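Local coordinates for fructose-1,6-bisphosphatase (Pyrococcus furiosus, PDB 1XI6), which hydrolyses the 1-phosphate of fructose 1,6-bisphosphate to give fructose 6-phosphate, using magnesium, and belongs to the inositol monophosphatase superfamily, at residues Thr88-Pro93 with Arg207-Ala212; Ile120-Tyr125 with Thr215-Glu220. All blocks are in the same frame, centred on the assembly; numbering follows the deposited sequence.

In the fold
Helix 208-219 lies between the two sheets of the chain, and its two ends cross strands 87-92 and 118-126 nearly at right angles. Contact 1 sets the first turn against the former strand and contact 2 the last turn against the latter; strand 108-115 runs between them, antiparallel to both. The contact centres are 11 Å apart. Contact 1 probably holds part of the metal site, for Asp92 and Asp210 are likely ligands of the second magnesium. Contact 2 is apolar, yet not remote: the side chain of Ile124 lies about 6 Å from that of Asp95, a probable ligand of metal and substrate, and about 8 Å from that of Asp92.

Contact 1: residues Thr88-Pro93 with Arg207-Ala212; sequences TVIVDP and RPTDIA
The carboxylates of Asp92 and Asp210 come together with their planes 54° apart. Over one face of the Asp92 group, obliquely, lie both the carbonyl oxygen of Thr209 and Asp210 OD2; the latter stands 3.4 Å from Asp92 OD2. Two acceptors cannot bond to each other, and the pairing is consistent with a magnesium ion held between them, as inferred from relatives. Asp92 has CG anti to its backbone N (chi1 -164°), which brings OD2 alongside the Thr209 carbonyl and close to Asp210 OD2. The other oxygen of the Asp210 group is tied down: OD1, on its anti side, accepts the backbone N of Arg207 at 3.0 Å. This single bond, from the N-cap backbone N to the side chain of the third helix residue, helps set how the Asp210 carboxylate is turned.

Farther back along strand 87-92 the packing turns apolar. Ile90 meets Thr209 at about a right angle, its CG2 lying 3.7 Å from Thr209 CA, while the methyl CG2 of Thr209 faces the same branch. The longer arm of Ile90 ends with CD1 3.9 Å from Ala212 CB, one turn along, where the small Ala212 side chain accommodates this methyl and also touches Ala112 of strand 108-115.

Strand 87-92 thus packs against the helix start, with Ile90 also touching Phe114 of strand 108-115. Val91 points away from the helix, and with Pro93 it packs on helix 53-66. Across the helix, Pro208 and Ile211 meet strand 243-248 of the second sheet.

Contact 2: residues Ile120-Tyr125 with Thr215-Glu220; sequences IYAIIY and TIIAKE
Ile217 reaches from the helix into the notch between Ala122 and Ile124, two alternate residues on the same face of the strand. From its CB the chain leaves through CG1, which stands anti to the carbonyl carbon, beside the backbone N (chi1 -68°), a setting that places it next to Ala122. CG1 passes 4.2 Å from Ala122 CB and a little nearer the Ala122 carbonyl oxygen. An extended second torsion (chi2 159°) then carries CD1 onward to the backbone of strand 118-126, where this methyl lies 3.7 Å from Ile124 N and close to the carbonyl carbon of Ile123. The same Ile217 methyl lies alongside the Ile124 side chain, nearest its CD1 (3.7 Å) and then its CG1, the two side chains askew to one another.

Ile216, the neighbour on the helix, takes Ala122 from a different direction. Its CB lies 3.8 Å from Ala122 CB, and its CG2 and CD1 branches reach the same methyl, so that a single alanine CB is gripped by three carbons. Alanine suits this place because here the backbones draw nearest, with Ala122 CA 6.5 Å from Ile216 CA; Ile124 and Ile217, whose CA atoms lie farther apart, meet through their longer arms.

The alternating side chains Tyr121 and Ile123 point the other way and pack on helix 11-28, so strand 118-126 is packed on both faces here. The strand's backbone polar groups are used in sheet pairing, Ile124 with Phe133, Ala122 with Gly135 and Ile123 with Leu111. What joins helix to strand is therefore close packing of buried hydrocarbon, holding through dispersion and exclusion of water rather than through directed bonds.

Contact 1: residues Thr88-Pro93 with Arg207-Ala212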
loop_
_atom_site.group_PDB
_atom_site.type_symbol
_atom_site.label_atom_id
_atom_site.label_comp_id
_atom_site.label_asym_id
_atom_site.label_seq_id
_atom_site.Cartn_x
_atom_site.Cartn_y
_atom_site.Cartn_z
ATOM N N THR A 88 -5.892 -15.276 3.327
ATOM C CA THR A 88 -6.539 -13.973 3.447
ATOM C C THR A 88 -5.882 -12.974 2.495
ATOM O O THR A 88 -4.662 -12.813 2.504
ATOM C CB THR A 88 -6.498 -13.449 4.907
ATOM O OG1 THR A 88 -7.068 -14.431 5.776
ATOM C CG2 THR A 88 -7.279 -12.148 5.059
ATOM N N VAL A 89 -6.705 -12.319 1.680
ATOM C CA VAL A 89 -6.251 -11.275 0.769
ATOM C C VAL A 89 -6.731 -9.910 1.266
ATOM O O VAL A 89 -7.932 -9.662 1.355
ATOM C CB VAL A 89 -6.743 -11.520 -0.682
ATOM C CG1 VAL A 89 -6.084 -10.561 -1.637
ATOM C CG2 VAL A 89 -6.440 -12.932 -1.128
ATOM N N ILE A 90 -5.789 -9.034 1.601
ATOM C CA ILE A 90 -6.116 -7.626 1.840
ATOM C C ILE A 90 -6.000 -6.860 0.526
ATOM O O ILE A 90 -4.963 -6.870 -0.134
ATOM C CB ILE A 90 -5.246 -6.968 2.925
ATOM C CG1 ILE A 90 -5.198 -7.861 4.175
ATOM C CG2 ILE A 90 -5.760 -5.555 3.221
ATOM C CD1 ILE A 90 -4.465 -7.273 5.370
ATOM N N VAL A 91 -7.093 -6.204 0.168
ATOM C CA VAL A 91 -7.257 -5.546 -1.111
ATOM C C VAL A 91 -7.371 -4.031 -0.931
ATOM O O VAL A 91 -8.267 -3.547 -0.222
ATOM C CB VAL A 91 -8.528 -6.084 -1.822
ATOM C CG1 VAL A 91 -8.854 -5.274 -3.081
ATOM C CG2 VAL A 91 -8.367 -7.544 -2.161
ATOM N N ASP A 92 -6.468 -3.283 -1.555
ATOM C CA ASP A 92 -6.717 -1.855 -1.763
ATOM C C ASP A 92 -6.910 -1.642 -3.261
ATOM O O ASP A 92 -5.936 -1.646 -4.018
ATOM C CB ASP A 92 -5.607 -0.966 -1.185
ATOM C CG ASP A 92 -6.030 0.506 -1.032
ATOM O OD1 ASP A 92 -7.080 0.922 -1.589
ATOM O OD2 ASP A 92 -5.295 1.263 -0.343
ATOM N N PRO A 93 -8.173 -1.485 -3.695
ATOM C CA PRO A 93 -8.460 -1.389 -5.132
ATOM C C PRO A 93 -7.980 -0.087 -5.782
ATOM O O PRO A 93 -7.639 -0.101 -6.962
ATOM C CB PRO A 93 -9.983 -1.508 -5.199
ATOM C CG PRO A 93 -10.467 -1.061 -3.855
ATOM C CD PRO A 93 -9.393 -1.399 -2.868
ATOM N N ARG A 207 -5.769 3.012 7.608
ATOM C CA ARG A 207 -6.242 1.640 7.842
ATOM C C ARG A 207 -5.217 0.583 7.429
ATOM O O ARG A 207 -4.377 0.843 6.566
ATOM C CB ARG A 207 -7.529 1.378 7.059
ATOM C CG ARG A 207 -8.754 2.008 7.653
ATOM C CD ARG A 207 -9.159 3.258 6.888
ATOM N NE ARG A 207 -10.342 3.842 7.516
ATOM C CZ ARG A 207 -11.593 3.403 7.349
ATOM N NH1 ARG A 207 -11.858 2.359 6.551
ATOM N NH2 ARG A 207 -12.593 4.018 7.983
ATOM N N PRO A 208 -5.280 -0.622 8.034
ATOM C CA PRO A 208 -4.404 -1.677 7.497
ATOM C C PRO A 208 -4.709 -2.025 6.032
ATOM O O PRO A 208 -3.819 -2.492 5.330
ATOM C CB PRO A 208 -4.651 -2.876 8.424
ATOM C CG PRO A 208 -5.919 -2.568 9.165
ATOM C CD PRO A 208 -6.077 -1.079 9.194
ATOM N N THR A 209 -5.935 -1.785 5.565
ATOM C CA THR A 209 -6.231 -1.946 4.122
ATOM C C THR A 209 -5.384 -1.000 3.239
ATOM O O THR A 209 -5.221 -1.253 2.038
ATOM C CB THR A 209 -7.754 -1.824 3.753
ATOM O OG1 THR A 209 -8.269 -0.544 4.143
ATOM C CG2 THR A 209 -8.560 -2.919 4.413
ATOM N N ASP A 210 -4.844 0.065 3.843
ATOM C CA ASP A 210 -3.958 0.997 3.141
ATOM C C ASP A 210 -2.503 0.570 3.220
ATOM O O ASP A 210 -1.777 0.651 2.233
ATOM C CB ASP A 210 -4.091 2.429 3.685
ATOM C CG ASP A 210 -5.512 2.977 3.580
ATOM O OD1 ASP A 210 -6.045 3.441 4.611
ATOM O OD2 ASP A 210 -6.093 2.944 2.466
ATOM N N ILE A 211 -2.063 0.112 4.384
ATOM C CA ILE A 211 -0.621 0.023 4.615
ATOM C C ILE A 211 -0.037 -1.393 4.559
ATOM O O ILE A 211 1.180 -1.556 4.537
ATOM C CB ILE A 211 -0.232 0.729 5.928
ATOM C CG1 ILE A 211 -0.830 -0.001 7.135
ATOM C CG2 ILE A 211 -0.680 2.198 5.890
ATOM C CD1 ILE A 211 0.024 0.104 8.375
ATOM N N ALA A 212 -0.901 -2.400 4.515
ATOM C CA ALA A 212 -0.488 -3.799 4.539
ATOM C C ALA A 212 0.567 -4.158 3.481
ATOM O O ALA A 212 1.707 -4.472 3.829
ATOM C CB ALA A 212 -1.701 -4.713 4.432
#

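Contact 2: residues Ile120-Tyr125 with Thr215-Glu220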
loop_
_atom_site.group_PDB
_atom_site.type_symbol
_atom_site.label_atom_id
_atom_site.label_comp_id
_atom_site.label_asym_id
_atom_site.label_seq_id
_atom_site.Cartn_x
_atom_site.Cartn_y
_atom_site.Cartn_z
ATOM N N ILE A 120 2.747 -13.886 2.696
ATOM C CA ILE A 120 3.533 -14.670 1.727
ATOM C C ILE A 120 3.769 -13.949 0.397
ATOM O O ILE A 120 4.663 -14.328 -0.357
ATOM C CB ILE A 120 2.932 -16.088 1.451
ATOM C CG1 ILE A 120 1.519 -16.007 0.851
ATOM C CG2 ILE A 120 2.960 -16.945 2.722
ATOM C CD1 ILE A 120 1.218 -17.120 -0.149
ATOM N N TYR A 121 2.965 -12.920 0.121
ATOM C CA TYR A 121 3.001 -12.192 -1.148
ATOM C C TYR A 121 2.277 -10.866 -1.028
ATOM O O TYR A 121 1.180 -10.787 -0.460
ATOM C CB TYR A 121 2.345 -13.014 -2.258
ATOM C CG TYR A 121 2.686 -12.581 -3.664
ATOM C CD1 TYR A 121 1.686 -12.348 -4.595
ATOM C CD2 TYR A 121 4.012 -12.419 -4.068
ATOM C CE1 TYR A 121 1.985 -11.966 -5.895
ATOM C CE2 TYR A 121 4.325 -12.031 -5.370
ATOM C CZ TYR A 121 3.304 -11.806 -6.273
ATOM O OH TYR A 121 3.608 -11.425 -7.553
ATOM N N ALA A 122 2.906 -9.826 -1.562
ATOM C CA ALA A 122 2.298 -8.509 -1.631
ATOM C C ALA A 122 2.725 -7.854 -2.929
ATOM O O ALA A 122 3.856 -8.027 -3.369
ATOM C CB ALA A 122 2.690 -7.659 -0.428
ATOM N N ILE A 123 1.801 -7.128 -3.550
ATOM C CA ILE A 123 2.101 -6.357 -4.753
ATOM C C ILE A 123 1.573 -4.927 -4.682
ATOM O O ILE A 123 0.548 -4.657 -4.059
ATOM C CB ILE A 123 1.567 -7.020 -6.043
ATOM C CG1 ILE A 123 0.038 -7.089 -6.022
ATOM C CG2 ILE A 123 2.191 -8.402 -6.238
ATOM C CD1 ILE A 123 -0.615 -6.606 -7.292
ATOM N N ILE A 124 2.301 -4.016 -5.313
ATOM C CA ILE A 124 1.805 -2.686 -5.599
ATOM C C ILE A 124 2.071 -2.436 -7.069
ATOM O O ILE A 124 3.210 -2.532 -7.523
ATOM C CB ILE A 124 2.449 -1.616 -4.705
ATOM C CG1 ILE A 124 1.931 -1.765 -3.279
ATOM C CG2 ILE A 124 2.122 -0.215 -5.217
ATOM C CD1 ILE A 124 2.747 -1.093 -2.238
ATOM N N TYR A 125 1.012 -2.157 -7.819
ATOM C CA TYR A 125 1.171 -1.734 -9.198
ATOM C C TYR A 125 0.883 -0.242 -9.340
ATOM O O TYR A 125 -0.160 0.240 -8.899
ATOM C CB TYR A 125 0.318 -2.564 -10.167
ATOM C CG TYR A 125 0.516 -2.154 -11.613
ATOM C CD1 TYR A 125 -0.478 -1.468 -12.304
ATOM C CD2 TYR A 125 1.717 -2.432 -12.285
ATOM C CE1 TYR A 125 -0.287 -1.075 -13.636
ATOM C CE2 TYR A 125 1.916 -2.041 -13.618
ATOM C CZ TYR A 125 0.912 -1.365 -14.284
ATOM O OH TYR A 125 1.093 -0.986 -15.594
ATOM N N THR A 215 3.802 -2.134 3.705
ATOM C CA THR A 215 4.642 -2.578 4.829
ATOM C C THR A 215 5.470 -3.794 4.430
ATOM O O THR A 215 6.684 -3.824 4.629
ATOM C CB THR A 215 3.813 -2.961 6.072
ATOM O OG1 THR A 215 3.032 -1.844 6.502
ATOM N N ILE A 216 4.803 -4.791 3.857
ATOM C CA ILE A 216 5.455 -6.027 3.466
ATOM C C ILE A 216 6.588 -5.724 2.492
ATOM O O ILE A 216 7.718 -6.169 2.712
ATOM C CB ILE A 216 4.451 -7.051 2.894
ATOM C CG1 ILE A 216 3.411 -7.402 3.960
ATOM C CG2 ILE A 216 5.167 -8.302 2.395
ATOM C CD1 ILE A 216 2.119 -7.982 3.417
ATOM N N ILE A 217 6.291 -4.951 1.446
ATOM C CA ILE A 217 7.280 -4.604 0.409
ATOM C C ILE A 217 8.452 -3.804 1.003
ATOM O O ILE A 217 9.611 -4.109 0.724
ATOM C CB ILE A 217 6.611 -3.903 -0.818
ATOM C CG1 ILE A 217 5.721 -4.909 -1.570
ATOM C CG2 ILE A 217 7.650 -3.311 -1.760
ATOM C CD1 ILE A 217 4.642 -4.316 -2.464
ATOM N N ALA A 218 8.148 -2.813 1.836
ATOM C CA ALA A 218 9.176 -1.991 2.471
ATOM C C ALA A 218 10.038 -2.789 3.451
ATOM O O ALA A 218 11.269 -2.657 3.436
ATOM C CB ALA A 218 8.562 -0.788 3.155
ATOM N N LYS A 219 9.401 -3.614 4.290
ATOM C CA LYS A 219 10.136 -4.436 5.261
ATOM C C LYS A 219 11.107 -5.348 4.522
ATOM O O LYS A 219 12.277 -5.423 4.889
ATOM C CB LYS A 219 9.197 -5.239 6.177
ATOM N N GLU A 220 10.616 -5.999 3.468
ATOM C CA GLU A 220 11.406 -6.912 2.634
ATOM C C GLU A 220 12.545 -6.230 1.881
ATOM O O GLU A 220 13.361 -6.903 1.242
ATOM C CB GLU A 220 10.508 -7.621 1.614
ATOM C CG GLU A 220 9.571 -8.656 2.203
ATOM C CD GLU A 220 10.277 -9.919 2.671
ATOM O OE1 GLU A 220 9.965 -10.381 3.789
ATOM O OE2 GLU A 220 11.130 -10.457 1.928
#